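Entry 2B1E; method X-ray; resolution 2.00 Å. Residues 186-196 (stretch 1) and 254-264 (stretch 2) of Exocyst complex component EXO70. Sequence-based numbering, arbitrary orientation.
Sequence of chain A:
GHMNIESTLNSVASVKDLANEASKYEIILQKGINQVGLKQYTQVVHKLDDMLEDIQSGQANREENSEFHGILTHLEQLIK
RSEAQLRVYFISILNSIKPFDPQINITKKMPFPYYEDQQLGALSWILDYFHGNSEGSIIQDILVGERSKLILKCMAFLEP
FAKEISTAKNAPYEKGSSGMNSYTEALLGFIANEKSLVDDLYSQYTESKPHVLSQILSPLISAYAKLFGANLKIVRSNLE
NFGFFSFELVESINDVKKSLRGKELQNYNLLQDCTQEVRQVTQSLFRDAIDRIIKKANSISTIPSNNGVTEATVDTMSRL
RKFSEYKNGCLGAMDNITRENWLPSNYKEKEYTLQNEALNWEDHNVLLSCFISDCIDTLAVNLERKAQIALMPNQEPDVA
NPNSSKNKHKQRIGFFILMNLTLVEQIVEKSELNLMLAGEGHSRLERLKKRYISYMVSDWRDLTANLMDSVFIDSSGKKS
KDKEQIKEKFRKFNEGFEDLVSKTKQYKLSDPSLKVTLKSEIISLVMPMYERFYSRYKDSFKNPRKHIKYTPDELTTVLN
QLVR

Stretch 1 (186-196) ALLGFIANEKS
Stretch 2 (254-264) NDVKKSLRGKE

Two lysine ammonium groups meet at one end of this contact: Lys195 NZ lies 3.1 Å from Lys263 NZ and 2.9 Å from Lys263 CE. Both are donors, so no hydrogen bond joins them. No hydrogen bond crosses between the stretches at all. Apolar packing holds them together, and 379 Å² is buried, both sides summed. Leu187, Ile191, Val256 and Leu260 are buried, which suits their apolar side chains.

Residues 186-196 are helical throughout, within a longer helix. Residues 254-259 end a second helix. The two axes run parallel, 2° apart, with a closest approach of 10.2 Å. Leu188 CA and Val256 CA set the register at 6.6 Å. Farther along, Lys195 CA and Lys263 CA are 9.4 Å apart.

Leu188 (chi1 m, chi2 t) has its CA-to-CB bond sideways, but its end comes nearer. Its CD2 lies 3.5 Å from Asp255 O, 4.0 Å from Val256 CA and 3.8 Å from Ser259 OG. Its CD1 is 3.9 Å from Asp255 CB. The CA-to-CB bond of Leu187 (t, p) points toward the partner, with CD2 4.1 Å from Val256 CG2; Val256 chi1 is t.

The CA-to-CB bond of Ile191 (m, t) also points toward the partner. Its CD1 reaches Ser259 OG at 3.5 Å and Leu260 CD2 at 3.9 Å. Leu260 is m, t. Ser259 (chi1 p) is small and turns its hydroxyl back on its own helix: OG donates to Val256 O at 2.7 Å. The polar group is thus satisfied beside apolar neighbours.

Leu260 leaves helical geometry at phi/psi -99/10. A type II turn runs from Leu260 to Lys263, through Arg261 (-70/131) and Gly262 (74/32). The positive phi favours glycine. The CA-to-CB bonds of Lys263 (-134/133; m, m, t, m) and Lys195 (t, p, t, m) each point toward the other stretch. Lys263 NZ makes a weak hydrogen bond to Gly262 O at 3.4 Å.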

ATOM      1  N   ALA A 186      18.200   8.951  -4.243  1.00 22.61           N
ATOM      2  CA  ALA A 186      19.427   9.271  -4.964  1.00 21.21           C
ATOM      3  C   ALA A 186      19.127   9.339  -6.458  1.00 20.65           C
ATOM      4  O   ALA A 186      19.505  10.294  -7.139  1.00 22.42           O
ATOM      5  CB  ALA A 186      20.486   8.208  -4.691  1.00 21.21           C
ATOM      6  N   LEU A 187      18.443   8.318  -6.953  1.00 19.25           N
ATOM      7  CA  LEU A 187      18.066   8.236  -8.358  1.00 22.09           C
ATOM      8  C   LEU A 187      17.238   9.443  -8.812  1.00 22.75           C
ATOM      9  O   LEU A 187      17.381   9.922  -9.937  1.00 23.38           O
ATOM     10  CB  LEU A 187      17.279   6.950  -8.607  1.00 19.86           C
ATOM     11  CG  LEU A 187      16.759   6.774 -10.033  1.00 21.15           C
ATOM     12  CD1 LEU A 187      17.918   6.904 -11.027  1.00 20.58           C
ATOM     13  CD2 LEU A 187      16.074   5.421 -10.162  1.00 20.97           C
ATOM     14  N   LEU A 188      16.375   9.936  -7.933  1.00 22.62           N
ATOM     15  CA  LEU A 188      15.539  11.079  -8.266  1.00 22.32           C
ATOM     16  C   LEU A 188      16.386  12.341  -8.424  1.00 22.79           C
ATOM     17  O   LEU A 188      16.112  13.179  -9.284  1.00 21.34           O
ATOM     18  CB  LEU A 188      14.466  11.268  -7.187  1.00 22.70           C
ATOM     19  CG  LEU A 188      13.482  10.096  -7.103  1.00 23.23           C
ATOM     20  CD1 LEU A 188      12.573  10.245  -5.885  1.00 23.36           C
ATOM     21  CD2 LEU A 188      12.672  10.033  -8.376  1.00 22.79           C
ATOM     22  N   GLY A 189      17.416  12.468  -7.594  1.00 22.60           N
ATOM     23  CA  GLY A 189      18.305  13.614  -7.677  1.00 22.22           C
ATOM     24  C   GLY A 189      19.123  13.564  -8.961  1.00 21.85           C
ATOM     25  O   GLY A 189      19.340  14.586  -9.609  1.00 23.18           O
ATOM     26  N   PHE A 190      19.586  12.375  -9.338  1.00 22.62           N
ATOM     27  CA  PHE A 190      20.355  12.236 -10.567  1.00 21.72           C
ATOM     28  C   PHE A 190      19.493  12.479 -11.806  1.00 21.36           C
ATOM     29  O   PHE A 190      19.950  13.077 -12.781  1.00 19.93           O
ATOM     30  CB  PHE A 190      21.012  10.856 -10.644  1.00 21.99           C
ATOM     31  CG  PHE A 190      22.274  10.744  -9.832  1.00 23.14           C
ATOM     32  CD1 PHE A 190      23.358  11.577 -10.096  1.00 22.07           C
ATOM     33  CD2 PHE A 190      22.377   9.816  -8.797  1.00 23.69           C
ATOM     34  CE1 PHE A 190      24.529  11.492  -9.344  1.00 23.25           C
ATOM     35  CE2 PHE A 190      23.550   9.722  -8.034  1.00 25.21           C
ATOM     36  CZ  PHE A 190      24.626  10.563  -8.310  1.00 24.48           C
ATOM     37  N   ILE A 191      18.244  12.024 -11.772  1.00 19.66           N
ATOM     38  CA  ILE A 191      17.352  12.226 -12.909  1.00 19.46           C
ATOM     39  C   ILE A 191      17.111  13.720 -13.085  1.00 18.62           C
ATOM     40  O   ILE A 191      17.182  14.251 -14.196  1.00 20.22           O
ATOM     41  CB  ILE A 191      15.990  11.510 -12.691  1.00 18.87           C
ATOM     42  CG1 ILE A 191      16.157  10.001 -12.918  1.00 16.37           C
ATOM     43  CG2 ILE A 191      14.923  12.102 -13.630  1.00 17.31           C
ATOM     44  CD1 ILE A 191      14.954   9.169 -12.466  1.00 16.20           C
ATOM     45  N   ALA A 192      16.850  14.391 -11.968  1.00 18.46           N
ATOM     46  CA  ALA A 192      16.594  15.819 -11.952  1.00 19.51           C
ATOM     47  C   ALA A 192      17.807  16.647 -12.392  1.00 19.81           C
ATOM     48  O   ALA A 192      17.662  17.632 -13.126  1.00 17.98           O
ATOM     49  CB  ALA A 192      16.157  16.236 -10.557  1.00 21.50           C
ATOM     50  N   ASN A 193      18.995  16.238 -11.949  1.00 17.82           N
ATOM     51  CA  ASN A 193      20.232  16.937 -12.284  1.00 19.45           C
ATOM     52  C   ASN A 193      20.716  16.683 -13.716  1.00 17.81           C
ATOM     53  O   ASN A 193      21.373  17.545 -14.302  1.00 14.20           O
ATOM     54  CB  ASN A 193      21.335  16.564 -11.284  1.00 21.96           C
ATOM     55  CG  ASN A 193      21.036  17.054  -9.868  1.00 25.80           C
ATOM     56  OD1 ASN A 193      21.672  16.626  -8.903  1.00 27.79           O
ATOM     57  ND2 ASN A 193      20.070  17.959  -9.743  1.00 24.74           N
ATOM     58  N   GLU A 194      20.430  15.505 -14.274  1.00 16.60           N
ATOM     59  CA  GLU A 194      20.836  15.239 -15.653  1.00 17.56           C
ATOM     60  C   GLU A 194      19.957  16.089 -16.560  1.00 16.63           C
ATOM     61  O   GLU A 194      20.392  16.550 -17.609  1.00 17.23           O
ATOM     62  CB  GLU A 194      20.673  13.761 -16.031  1.00 18.47           C
ATOM     63  CG  GLU A 194      21.860  12.849 -15.680  1.00 22.52           C
ATOM     64  CD  GLU A 194      23.216  13.508 -15.897  1.00 22.23           C
ATOM     65  OE1 GLU A 194      23.628  14.292 -15.020  1.00 22.03           O
ATOM     66  OE2 GLU A 194      23.865  13.251 -16.939  1.00 21.60           O
ATOM     67  N   LYS A 195      18.703  16.283 -16.155  1.00 17.65           N
ATOM     68  CA  LYS A 195      17.782  17.113 -16.925  1.00 17.23           C
ATOM     69  C   LYS A 195      18.306  18.555 -16.953  1.00 17.12           C
ATOM     70  O   LYS A 195      18.258  19.223 -17.993  1.00 15.21           O
ATOM     71  CB  LYS A 195      16.389  17.080 -16.296  1.00 19.53           C
ATOM     72  CG  LYS A 195      15.407  18.066 -16.916  1.00 25.68           C
ATOM     73  CD  LYS A 195      15.149  17.781 -18.386  1.00 27.93           C
ATOM     74  CE  LYS A 195      14.110  18.754 -18.936  1.00 31.25           C
ATOM     75  NZ  LYS A 195      12.896  18.815 -18.048  1.00 32.77           N
ATOM     76  N   SER A 196      18.802  19.035 -15.814  1.00 15.03           N
ATOM     77  CA  SER A 196      19.330  20.397 -15.749  1.00 16.50           C
ATOM     78  C   SER A 196      20.583  20.495 -16.624  1.00 15.61           C
ATOM     79  O   SER A 196      20.785  21.487 -17.321  1.00 14.77           O
ATOM     80  CB  SER A 196      19.682  20.787 -14.304  1.00 17.40           C
ATOM     81  OG  SER A 196      18.551  20.726 -13.457  1.00 22.27           O
ATOM     82  N   ASN A 254       6.364   4.902  -8.155  1.00 27.66           N
ATOM     83  CA  ASN A 254       5.531   6.062  -8.459  1.00 27.72           C
ATOM     84  C   ASN A 254       6.406   7.310  -8.559  1.00 27.21           C
ATOM     85  O   ASN A 254       6.283   8.087  -9.505  1.00 27.24           O
ATOM     86  CB  ASN A 254       4.464   6.276  -7.380  1.00 28.18           C
ATOM     87  CG  ASN A 254       3.317   5.288  -7.487  1.00 28.70           C
ATOM     88  OD1 ASN A 254       3.310   4.414  -8.356  1.00 30.25           O
ATOM     89  ND2 ASN A 254       2.338   5.426  -6.602  1.00 28.01           N
ATOM     90  N   ASP A 255       7.284   7.503  -7.580  1.00 26.30           N
ATOM     91  CA  ASP A 255       8.174   8.663  -7.585  1.00 26.81           C
ATOM     92  C   ASP A 255       9.075   8.687  -8.823  1.00 25.92           C
ATOM     93  O   ASP A 255       9.316   9.744  -9.406  1.00 24.95           O
ATOM     94  CB  ASP A 255       9.039   8.688  -6.321  1.00 28.63           C
ATOM     95  CG  ASP A 255       8.249   9.071  -5.077  1.00 32.87           C
ATOM     96  OD1 ASP A 255       7.118   9.587  -5.225  1.00 34.28           O
ATOM     97  OD2 ASP A 255       8.764   8.870  -3.951  1.00 32.98           O
ATOM     98  N   VAL A 256       9.574   7.522  -9.223  1.00 23.83           N
ATOM     99  CA  VAL A 256      10.442   7.450 -10.389  1.00 25.20           C
ATOM    100  C   VAL A 256       9.651   7.764 -11.651  1.00 25.41           C
ATOM    101  O   VAL A 256      10.097   8.544 -12.487  1.00 22.04           O
ATOM    102  CB  VAL A 256      11.105   6.054 -10.524  1.00 26.65           C
ATOM    103  CG1 VAL A 256      11.847   5.948 -11.850  1.00 29.19           C
ATOM    104  CG2 VAL A 256      12.077   5.832  -9.378  1.00 26.32           C
ATOM    105  N   LYS A 257       8.467   7.172 -11.780  1.00 26.24           N
ATOM    106  CA  LYS A 257       7.645   7.420 -12.957  1.00 28.83           C
ATOM    107  C   LYS A 257       7.237   8.884 -13.120  1.00 29.49           C
ATOM    108  O   LYS A 257       7.243   9.409 -14.235  1.00 28.38           O
ATOM    109  CB  LYS A 257       6.392   6.537 -12.945  1.00 28.60           C
ATOM    110  CG  LYS A 257       6.683   5.072 -13.192  1.00 30.03           C
ATOM    111  CD  LYS A 257       5.444   4.308 -13.655  1.00 31.28           C
ATOM    112  CE  LYS A 257       4.334   4.342 -12.624  1.00 33.60           C
ATOM    113  NZ  LYS A 257       3.191   3.483 -13.044  1.00 33.10           N
ATOM    114  N   LYS A 258       6.890   9.548 -12.023  1.00 30.86           N
ATOM    115  CA  LYS A 258       6.483  10.941 -12.120  1.00 32.57           C
ATOM    116  C   LYS A 258       7.664  11.852 -12.462  1.00 32.72           C
ATOM    117  O   LYS A 258       7.485  12.901 -13.082  1.00 31.60           O
ATOM    118  CB  LYS A 258       5.812  11.406 -10.823  1.00 34.95           C
ATOM    119  CG  LYS A 258       6.754  11.627  -9.657  1.00 38.55           C
ATOM    120  CD  LYS A 258       6.554  13.011  -9.045  1.00 40.37           C
ATOM    121  CE  LYS A 258       5.143  13.196  -8.509  1.00 42.39           C
ATOM    122  NZ  LYS A 258       4.970  14.535  -7.867  1.00 44.24           N
ATOM    123  N   SER A 259       8.870  11.448 -12.072  1.00 32.04           N
ATOM    124  CA  SER A 259      10.059  12.248 -12.356  1.00 31.01           C
ATOM    125  C   SER A 259      10.427  12.094 -13.823  1.00 31.76           C
ATOM    126  O   SER A 259      11.117  12.937 -14.399  1.00 33.55           O
ATOM    127  CB  SER A 259      11.234  11.788 -11.496  1.00 29.40           C
ATOM    128  OG  SER A 259      11.762  10.569 -11.985  1.00 25.11           O
ATOM    129  N   LEU A 260       9.966  11.004 -14.421  1.00 32.35           N
ATOM    130  CA  LEU A 260      10.237  10.722 -15.820  1.00 33.50           C
ATOM    131  C   LEU A 260       9.060  11.118 -16.695  1.00 36.92           C
ATOM    132  O   LEU A 260       9.025  10.793 -17.884  1.00 38.56           O
ATOM    133  CB  LEU A 260      10.536   9.233 -16.004  1.00 30.67           C
ATOM    134  CG  LEU A 260      11.787   8.728 -15.277  1.00 27.55           C
ATOM    135  CD1 LEU A 260      11.877   7.212 -15.366  1.00 27.99           C
ATOM    136  CD2 LEU A 260      13.012   9.382 -15.884  1.00 25.85           C
ATOM    137  N   ARG A 261       8.093  11.822 -16.110  1.00 39.51           N
ATOM    138  CA  ARG A 261       6.925  12.250 -16.865  1.00 42.32           C
ATOM    139  C   ARG A 261       7.324  13.329 -17.863  1.00 43.18           C
ATOM    140  O   ARG A 261       8.006  14.297 -17.516  1.00 43.79           O
ATOM    141  CB  ARG A 261       5.833  12.786 -15.931  1.00 44.31           C
ATOM    142  CG  ARG A 261       6.060  14.196 -15.407  1.00 47.39           C
ATOM    143  CD  ARG A 261       4.752  14.799 -14.908  1.00 49.91           C
ATOM    144  NE  ARG A 261       4.892  16.195 -14.496  1.00 52.27           N
ATOM    145  CZ  ARG A 261       3.874  16.976 -14.139  1.00 52.83           C
ATOM    146  NH1 ARG A 261       2.636  16.498 -14.145  1.00 53.93           N
ATOM    147  NH2 ARG A 261       4.091  18.234 -13.774  1.00 52.94           N
ATOM    148  N   GLY A 262       6.903  13.157 -19.109  1.00 44.05           N
ATOM    149  CA  GLY A 262       7.237  14.133 -20.127  1.00 45.55           C
ATOM    150  C   GLY A 262       8.688  14.022 -20.547  1.00 46.07           C
ATOM    151  O   GLY A 262       9.318  15.016 -20.904  1.00 46.23           O
ATOM    152  N   LYS A 263       9.221  12.807 -20.500  1.00 46.03           N
ATOM    153  CA  LYS A 263      10.605  12.572 -20.884  1.00 46.43           C
ATOM    154  C   LYS A 263      10.723  11.355 -21.789  1.00 46.87           C
ATOM    155  O   LYS A 263      10.144  10.304 -21.516  1.00 47.56           O
ATOM    156  CB  LYS A 263      11.471  12.373 -19.638  1.00 45.99           C
ATOM    157  CG  LYS A 263      11.543  13.590 -18.732  1.00 45.92           C
ATOM    158  CD  LYS A 263      12.200  14.766 -19.443  1.00 45.33           C
ATOM    159  CE  LYS A 263      12.213  16.005 -18.562  1.00 45.87           C
ATOM    160  NZ  LYS A 263      10.841  16.461 -18.197  1.00 42.12           N
ATOM    161  N   GLU A 264      11.468  11.509 -22.875  1.00 47.10           N
ATOM    162  CA  GLU A 264      11.680  10.421 -23.819  1.00 47.53           C
ATOM    163  C   GLU A 264      12.495   9.366 -23.074  1.00 46.97           C
ATOM    164  O   GLU A 264      13.505   9.694 -22.449  1.00 46.68           O
ATOM    165  CB  GLU A 264      12.466  10.938 -25.024  1.00 48.36           C
ATOM    166  CG  GLU A 264      12.540   9.982 -26.198  1.00 51.03           C
ATOM    167  CD  GLU A 264      13.395  10.524 -27.331  1.00 51.97           C
ATOM    168  OE1 GLU A 264      14.640  10.491 -27.216  1.00 52.87           O
ATOM    169  OE2 GLU A 264      12.821  10.996 -28.335  1.00 52.44           O
TER